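Local coordinates for protein alanine racemase (Enterococcus faecalis, PDB 3E6E) that belongs to the alanine racemase family, joining an N-terminal TIM-type barrel domain to a strand-rich C-terminal domain in a two-chain assembly, at residues A107-L112 with K149-F154; L143-T148 with K189-V194. The protein carries 1 engineered substitution. All coordinates share one frame; numbering follows the deposited sequence.

Contact 1 (A107-L112 with K149-F154); sequences ATQEWL and KQAVRF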
ATOM      1  N   ALA A 107       7.632   7.331 -27.035  1.00 23.94           N
ATOM      2  CA  ALA A 107       8.892   8.016 -26.785  1.00 23.63           C
ATOM      3  C   ALA A 107      10.077   7.515 -27.606  1.00 24.53           C
ATOM      4  O   ALA A 107      11.230   7.788 -27.270  1.00 26.02           O
ATOM      5  CB  ALA A 107       9.219   7.934 -25.305  1.00 22.33           C
ATOM      6  N   THR A 108       9.803   6.780 -28.675  1.00 24.97           N
ATOM      7  CA  THR A 108      10.867   6.284 -29.535  1.00 26.25           C
ATOM      8  C   THR A 108      10.387   6.022 -30.956  1.00 26.76           C
ATOM      9  O   THR A 108       9.209   5.773 -31.196  1.00 26.60           O
ATOM     10  CB  THR A 108      11.489   4.991 -28.979  1.00 26.71           C
ATOM     11  OG1 THR A 108      10.451   4.134 -28.486  1.00 27.27           O
ATOM     12  CG2 THR A 108      12.482   5.308 -27.873  1.00 25.51           C
ATOM     13  N   GLN A 109      11.317   6.085 -31.899  1.00 29.01           N
ATOM     14  CA  GLN A 109      11.017   5.867 -33.314  1.00 28.43           C
ATOM     15  C   GLN A 109      10.793   4.387 -33.517  1.00 28.50           C
ATOM     16  O   GLN A 109       9.851   3.978 -34.188  1.00 28.77           O
ATOM     17  CB  GLN A 109      12.197   6.342 -34.176  1.00 29.33           C
ATOM     18  CG  GLN A 109      11.980   6.317 -35.691  1.00 29.49           C
ATOM     19  CD  GLN A 109      10.864   7.240 -36.143  1.00 27.97           C
ATOM     20  OE1 GLN A 109      10.868   8.438 -35.839  1.00 27.88           O
ATOM     21  NE2 GLN A 109       9.898   6.685 -36.874  1.00 26.73           N
ATOM     22  N   GLU A 110      11.666   3.587 -32.920  1.00 29.48           N
ATOM     23  CA  GLU A 110      11.567   2.142 -33.027  1.00 30.93           C
ATOM     24  C   GLU A 110      10.130   1.650 -32.821  1.00 31.30           C
ATOM     25  O   GLU A 110       9.579   0.951 -33.680  1.00 31.76           O
ATOM     26  CB  GLU A 110      12.525   1.472 -32.025  1.00 32.42           C
ATOM     27  CG  GLU A 110      12.910   2.316 -30.799  1.00 35.16           C
ATOM     28  CD  GLU A 110      14.069   3.292 -31.048  1.00 38.35           C
ATOM     29  OE1 GLU A 110      13.828   4.429 -31.516  1.00 39.66           O
ATOM     30  OE2 GLU A 110      15.232   2.920 -30.772  1.00 37.84           O
ATOM     31  N   TRP A 111       9.526   2.037 -31.694  1.00 29.96           N
ATOM     32  CA  TRP A 111       8.153   1.645 -31.352  1.00 28.87           C
ATOM     33  C   TRP A 111       7.167   1.958 -32.478  1.00 29.56           C
ATOM     34  O   TRP A 111       6.466   1.072 -32.973  1.00 29.62           O
ATOM     35  CB  TRP A 111       7.690   2.374 -30.077  1.00 25.66           C
ATOM     36  CG  TRP A 111       6.423   1.816 -29.435  1.00 22.15           C
ATOM     37  CD1 TRP A 111       6.348   0.817 -28.503  1.00 22.35           C
ATOM     38  CD2 TRP A 111       5.067   2.234 -29.678  1.00 19.98           C
ATOM     39  NE1 TRP A 111       5.038   0.591 -28.150  1.00 21.24           N
ATOM     40  CE2 TRP A 111       4.231   1.444 -28.855  1.00 19.59           C
ATOM     41  CE3 TRP A 111       4.481   3.196 -30.507  1.00 18.75           C
ATOM     42  CZ2 TRP A 111       2.836   1.587 -28.836  1.00 18.31           C
ATOM     43  CZ3 TRP A 111       3.089   3.339 -30.487  1.00 19.83           C
ATOM     44  CH2 TRP A 111       2.285   2.535 -29.654  1.00 17.67           C
ATOM     45  N   LEU A 112       7.111   3.230 -32.859  1.00 29.64           N
ATOM     46  CA  LEU A 112       6.219   3.702 -33.914  1.00 30.53           C
ATOM     47  C   LEU A 112       6.230   2.845 -35.184  1.00 32.38           C
ATOM     48  O   LEU A 112       5.186   2.376 -35.635  1.00 31.40           O
ATOM     49  CB  LEU A 112       6.570   5.148 -34.277  1.00 28.87           C
ATOM     50  CG  LEU A 112       5.972   6.264 -33.427  1.00 26.30           C
ATOM     51  CD1 LEU A 112       6.649   7.584 -33.755  1.00 27.45           C
ATOM     52  CD2 LEU A 112       4.481   6.341 -33.690  1.00 25.30           C
ATOM     53  N   LYS A 149      11.080  15.733 -34.825  1.00 37.27           N
ATOM     54  CA  LYS A 149      10.746  16.124 -36.194  1.00 37.33           C
ATOM     55  C   LYS A 149      10.609  14.859 -37.017  1.00 36.68           C
ATOM     56  O   LYS A 149       9.687  14.724 -37.816  1.00 37.94           O
ATOM     57  CB  LYS A 149      11.854  16.989 -36.795  1.00 39.16           C
ATOM     58  CG  LYS A 149      11.764  17.172 -38.307  1.00 39.51           C
ATOM     59  CD  LYS A 149      10.659  18.130 -38.711  1.00 40.63           C
ATOM     60  CE  LYS A 149      11.230  19.314 -39.489  1.00 41.37           C
ATOM     61  NZ  LYS A 149      12.056  18.864 -40.647  1.00 41.20           N
ATOM     62  N   GLN A 150      11.543  13.938 -36.809  1.00 36.20           N
ATOM     63  CA  GLN A 150      11.554  12.654 -37.501  1.00 35.89           C
ATOM     64  C   GLN A 150      10.334  11.832 -37.087  1.00 34.72           C
ATOM     65  O   GLN A 150       9.666  11.221 -37.925  1.00 34.70           O
ATOM     66  CB  GLN A 150      12.858  11.893 -37.175  1.00 36.23           C
ATOM     67  CG  GLN A 150      12.767  10.380 -37.334  1.00 40.39           C
ATOM     68  CD  GLN A 150      14.075   9.654 -37.035  1.00 43.19           C
ATOM     69  OE1 GLN A 150      14.656   9.801 -35.951  1.00 44.12           O
ATOM     70  NE2 GLN A 150      14.539   8.855 -37.997  1.00 43.46           N
ATOM     71  N   ALA A 151      10.044  11.830 -35.792  1.00 33.73           N
ATOM     72  CA  ALA A 151       8.912  11.086 -35.265  1.00 34.19           C
ATOM     73  C   ALA A 151       7.619  11.659 -35.831  1.00 34.49           C
ATOM     74  O   ALA A 151       6.747  10.934 -36.313  1.00 32.75           O
ATOM     75  CB  ALA A 151       8.903  11.176 -33.748  1.00 36.27           C
ATOM     76  N   VAL A 152       7.505  12.976 -35.767  1.00 35.30           N
ATOM     77  CA  VAL A 152       6.329  13.649 -36.267  1.00 37.33           C
ATOM     78  C   VAL A 152       6.090  13.391 -37.764  1.00 38.52           C
ATOM     79  O   VAL A 152       5.051  12.853 -38.156  1.00 38.53           O
ATOM     80  CB  VAL A 152       6.437  15.163 -36.002  1.00 37.15           C
ATOM     81  CG1 VAL A 152       5.255  15.891 -36.623  1.00 38.89           C
ATOM     82  CG2 VAL A 152       6.479  15.418 -34.504  1.00 36.79           C
ATOM     83  N   ARG A 153       7.060  13.759 -38.595  1.00 40.05           N
ATOM     84  CA  ARG A 153       6.933  13.586 -40.039  1.00 40.70           C
ATOM     85  C   ARG A 153       6.581  12.149 -40.387  1.00 39.83           C
ATOM     86  O   ARG A 153       5.970  11.876 -41.418  1.00 40.58           O
ATOM     87  CB  ARG A 153       8.234  13.988 -40.737  1.00 43.02           C
ATOM     88  CG  ARG A 153       8.052  14.417 -42.182  1.00 45.95           C
ATOM     89  CD  ARG A 153       9.312  15.088 -42.703  1.00 47.74           C
ATOM     90  NE  ARG A 153      10.428  14.152 -42.771  1.00 50.07           N
ATOM     91  CZ  ARG A 153      10.467  13.085 -43.568  1.00 50.92           C
ATOM     92  NH1 ARG A 153       9.448  12.807 -44.376  1.00 49.32           N
ATOM     93  NH2 ARG A 153      11.534  12.298 -43.565  1.00 51.83           N
ATOM     94  N   PHE A 154       6.957  11.229 -39.512  1.00 38.29           N
ATOM     95  CA  PHE A 154       6.671   9.830 -39.754  1.00 35.74           C
ATOM     96  C   PHE A 154       5.214   9.559 -39.451  1.00 34.46           C
ATOM     97  O   PHE A 154       4.495   9.008 -40.270  1.00 34.36           O
ATOM     98  CB  PHE A 154       7.573   8.954 -38.882  1.00 34.64           C
ATOM     99  CG  PHE A 154       7.392   7.487 -39.111  1.00 34.06           C
ATOM    100  CD1 PHE A 154       6.326   6.805 -38.537  1.00 35.17           C
ATOM    101  CD2 PHE A 154       8.281   6.782 -39.914  1.00 33.74           C
ATOM    102  CE1 PHE A 154       6.151   5.434 -38.758  1.00 36.94           C
ATOM    103  CE2 PHE A 154       8.117   5.412 -40.145  1.00 33.84           C
ATOM    104  CZ  PHE A 154       7.053   4.737 -39.569  1.00 35.51           C
TER
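The first turn of helix 109-117 lies beside the middle of helix 145-158, the backbones coming closest at Gln109 and Ala151, whose CA atoms are 6.0 Å apart. Both helices belong to the outer layer of the TIM-type barrel, each following a strand of its parallel sheet, 103-106 and 129-132. Gln109 carries most of the contact. Its CG is anti to the backbone N (chi1 -174°) and the chain then bends at chi2 (63°), which sends the amide across to the other helix with its two ends on different neighbours. OE1 lies against the backbone and side chain of the facing turn, 3.1 Å from Gln150 CG and 3.3 Å from Ala151 CA. It also comes near Ala151 N, but at too poor an angle for a hydrogen bond. The Gln150 chain, extended beyond CG, crosses Gln109 obliquely. Deeper down, Leu112 places CD1 4.2 Å from Ala151 CB. Leu112 also rests on Val106 and Ala151 on Leu131, so this apolar pair continues inward to the barrel strands, while the outer part is made by the Gln109 amide lying against Gln150 and Phe154. Just before the helix, Ala107 and the N-cap residue Thr108 pack on His255 of the second subunit. Phe154 meets the ring of His158, one turn further along its own helix. With CG anti to its backbone N, the Phe154 ring turns one face to Gln109, whose amide plane is tilted 65° to it; NE2 sits 3.4 Å above that face, offset toward the rim, over the CG-CD2 bond.

Contact 2 (L143-T148 with K189-V194); sequences LTPEET and KAVLAV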
ATOM      1  N   LEU A 143      14.851  12.969 -26.913  1.00 24.19           N
ATOM      2  CA  LEU A 143      15.790  13.950 -26.382  1.00 24.25           C
ATOM      3  C   LEU A 143      16.019  15.212 -27.231  1.00 25.25           C
ATOM      4  O   LEU A 143      16.170  16.298 -26.683  1.00 24.35           O
ATOM      5  CB  LEU A 143      17.132  13.275 -26.091  1.00 23.76           C
ATOM      6  CG  LEU A 143      17.173  12.355 -24.861  1.00 24.38           C
ATOM      7  CD1 LEU A 143      16.132  11.260 -24.988  1.00 26.40           C
ATOM      8  CD2 LEU A 143      18.547  11.742 -24.730  1.00 23.01           C
ATOM      9  N   THR A 144      16.030  15.089 -28.556  1.00 27.41           N
ATOM     10  CA  THR A 144      16.282  16.254 -29.417  1.00 28.41           C
ATOM     11  C   THR A 144      15.166  16.640 -30.381  1.00 29.78           C
ATOM     12  O   THR A 144      14.323  15.815 -30.731  1.00 30.31           O
ATOM     13  CB  THR A 144      17.525  16.042 -30.286  1.00 27.49           C
ATOM     14  OG1 THR A 144      17.279  14.956 -31.185  1.00 26.35           O
ATOM     15  CG2 THR A 144      18.749  15.736 -29.430  1.00 26.09           C
ATOM     16  N   PRO A 145      15.172  17.905 -30.841  1.00 31.44           N
ATOM     17  CA  PRO A 145      14.195  18.474 -31.782  1.00 33.01           C
ATOM     18  C   PRO A 145      14.099  17.673 -33.084  1.00 35.07           C
ATOM     19  O   PRO A 145      13.005  17.298 -33.519  1.00 34.77           O
ATOM     20  CB  PRO A 145      14.729  19.881 -32.036  1.00 32.61           C
ATOM     21  CG  PRO A 145      15.432  20.212 -30.755  1.00 33.00           C
ATOM     22  CD  PRO A 145      16.152  18.929 -30.433  1.00 31.38           C
ATOM     23  N   GLU A 146      15.249  17.415 -33.706  1.00 36.80           N
ATOM     24  CA  GLU A 146      15.277  16.655 -34.951  1.00 38.25           C
ATOM     25  C   GLU A 146      14.657  15.280 -34.764  1.00 37.62           C
ATOM     26  O   GLU A 146      13.993  14.763 -35.661  1.00 36.36           O
ATOM     27  CB  GLU A 146      16.711  16.506 -35.471  1.00 40.42           C
ATOM     28  CG  GLU A 146      17.708  15.938 -34.476  1.00 45.28           C
ATOM     29  CD  GLU A 146      18.314  16.997 -33.550  1.00 49.37           C
ATOM     30  OE1 GLU A 146      19.323  16.675 -32.875  1.00 50.86           O
ATOM     31  OE2 GLU A 146      17.789  18.139 -33.494  1.00 49.27           O
ATOM     32  N   GLU A 147      14.878  14.694 -33.593  1.00 37.34           N
ATOM     33  CA  GLU A 147      14.336  13.383 -33.279  1.00 37.23           C
ATOM     34  C   GLU A 147      12.817  13.408 -33.290  1.00 36.52           C
ATOM     35  O   GLU A 147      12.173  12.475 -33.777  1.00 35.50           O
ATOM     36  CB  GLU A 147      14.826  12.923 -31.906  1.00 38.66           C
ATOM     37  CG  GLU A 147      16.182  12.267 -31.936  1.00 40.92           C
ATOM     38  CD  GLU A 147      16.558  11.636 -30.602  1.00 43.87           C
ATOM     39  OE1 GLU A 147      15.654  11.068 -29.936  1.00 44.14           O
ATOM     40  OE2 GLU A 147      17.760  11.690 -30.233  1.00 43.22           O
ATOM     41  N   THR A 148      12.247  14.476 -32.747  1.00 35.18           N
ATOM     42  CA  THR A 148      10.803  14.592 -32.706  1.00 36.57           C
ATOM     43  C   THR A 148      10.296  14.936 -34.100  1.00 36.76           C
ATOM     44  O   THR A 148       9.223  14.482 -34.507  1.00 37.19           O
ATOM     45  CB  THR A 148      10.352  15.670 -31.701  1.00 36.31           C
ATOM     46  OG1 THR A 148      10.268  16.937 -32.353  1.00 37.66           O
ATOM     47  CG2 THR A 148      11.344  15.763 -30.559  1.00 36.73           C
ATOM     48  N   LYS A 189      10.579  24.597 -26.448  1.00 26.01           N
ATOM     49  CA  LYS A 189      10.249  25.623 -27.424  1.00 26.58           C
ATOM     50  C   LYS A 189      10.955  25.205 -28.707  1.00 27.73           C
ATOM     51  O   LYS A 189      10.364  25.202 -29.787  1.00 28.36           O
ATOM     52  CB  LYS A 189      10.739  27.003 -26.977  1.00 26.18           C
ATOM     53  CG  LYS A 189      10.043  28.135 -27.711  1.00 29.23           C
ATOM     54  CD  LYS A 189      10.542  29.536 -27.338  1.00 32.80           C
ATOM     55  CE  LYS A 189      10.122  29.980 -25.930  1.00 37.44           C
ATOM     56  NZ  LYS A 189      11.027  29.514 -24.820  1.00 37.78           N
ATOM     57  N   ALA A 190      12.217  24.811 -28.566  1.00 27.37           N
ATOM     58  CA  ALA A 190      13.022  24.378 -29.695  1.00 28.30           C
ATOM     59  C   ALA A 190      12.318  23.263 -30.446  1.00 29.63           C
ATOM     60  O   ALA A 190      12.153  23.324 -31.667  1.00 29.23           O
ATOM     61  CB  ALA A 190      14.375  23.896 -29.207  1.00 28.14           C
ATOM     62  N   VAL A 191      11.890  22.262 -29.707  1.00 20.00           N
ATOM     63  CA  VAL A 191      11.222  21.091 -30.264  1.00 20.00           C
ATOM     64  C   VAL A 191      10.071  21.498 -31.177  1.00 20.00           C
ATOM     65  O   VAL A 191       9.986  21.025 -32.329  1.00 29.84           O
ATOM     66  CB  VAL A 191      10.685  20.167 -29.157  1.00 20.00           C
ATOM     67  CG1 VAL A 191       9.908  19.008 -29.762  1.00 20.00           C
ATOM     68  CG2 VAL A 191      11.825  19.658 -28.289  1.00 20.00           C
ATOM     69  N   LEU A 192       9.164  22.302 -30.661  1.00 30.51           N
ATOM     70  CA  LEU A 192       8.005  22.747 -31.419  1.00 30.16           C
ATOM     71  C   LEU A 192       8.413  23.703 -32.533  1.00 30.42           C
ATOM     72  O   LEU A 192       7.647  23.926 -33.479  1.00 29.66           O
ATOM     73  CB  LEU A 192       6.996  23.443 -30.491  1.00 29.07           C
ATOM     74  CG  LEU A 192       6.416  22.622 -29.335  1.00 29.19           C
ATOM     75  CD1 LEU A 192       5.340  23.429 -28.631  1.00 28.10           C
ATOM     76  CD2 LEU A 192       5.833  21.328 -29.862  1.00 27.92           C
ATOM     77  N   ALA A 193       9.625  24.249 -32.415  1.00 29.59           N
ATOM     78  CA  ALA A 193      10.160  25.217 -33.375  1.00 29.34           C
ATOM     79  C   ALA A 193      10.510  24.650 -34.753  1.00 29.79           C
ATOM     80  O   ALA A 193      10.547  25.373 -35.752  1.00 30.43           O
ATOM     81  CB  ALA A 193      11.386  25.906 -32.775  1.00 27.97           C
ATOM     82  N   VAL A 194      10.765  23.357 -34.820  1.00 29.41           N
ATOM     83  CA  VAL A 194      11.113  22.769 -36.088  1.00 30.15           C
ATOM     84  C   VAL A 194       9.921  22.090 -36.750  1.00 31.33           C
ATOM     85  O   VAL A 194      10.007  21.632 -37.883  1.00 32.76           O
ATOM     86  CB  VAL A 194      12.256  21.781 -35.914  1.00 29.58           C
ATOM     87  CG1 VAL A 194      12.789  21.368 -37.279  1.00 32.57           C
ATOM     88  CG2 VAL A 194      13.357  22.424 -35.082  1.00 27.12           C
TER
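Thr148 OG1 is gripped by one hydrogen bond, which it donates to Pro145 O at 3.0 Å, one helical turn back. The donor lies in the carbonyl plane, on a lone pair of Pro145 O, at a C=O...donor angle of 135°. For this OG1 occupies the crowded position between the backbone N and the carbonyl carbon (chi1 89°), and CG2 lies anti to the carbonyl carbon. Helix 145-158 begins here with Thr144 as N-cap, its OG1 accepting a weak bond from Glu147 N. Opposite stands the C-terminal end of helix 179-193, the next helix around the TIM-type barrel, and the backbones approach to 4.2 Å between the CA atoms of Pro145 and Val191. The Pro145 ring spans several neighbours: CG meets Ala190 CB at 4.1 Å, while CB lies against Val191 CA and, at 4.2 Å, Val194 CG2. Val191 crosses Thr148 at about a right angle, and Val191 CG1 lies 3.3 Å from Thr148 OG1 and 3.6 Å from Thr148 CG2. The loop residues Val133 and Phe142 touch Val191 and Thr148 respectively. With the Thr148 hydroxyl proton turned to its own helix, the two segments meet by carbon contacts and by a hydroxyl oxygen against a methyl, so the fit depends on shape and not on hydrogen bonding.

Overall arrangement
Helix 145-158 is common to both contacts: contact 1 sets its middle against helix 109-117, and contact 2 sets its start against helix 179-193. The segments alternate along the chain, 107-112, 143-148, 149-154 and 189-194, as expected when successive helices of a barrel pack side by side around its parallel strands. The two centres are 12 Å apart, each 29 Å from the centre of the chain, and the contacts touch where Lys149 CE packs 3.1 Å from Val194 O. Three consecutive helices of the barrel's outer layer are thus packed side by side in the N-terminal domain, and none of the four segments supplies a residue to the cycloserylamide ligand (DCS) pockets.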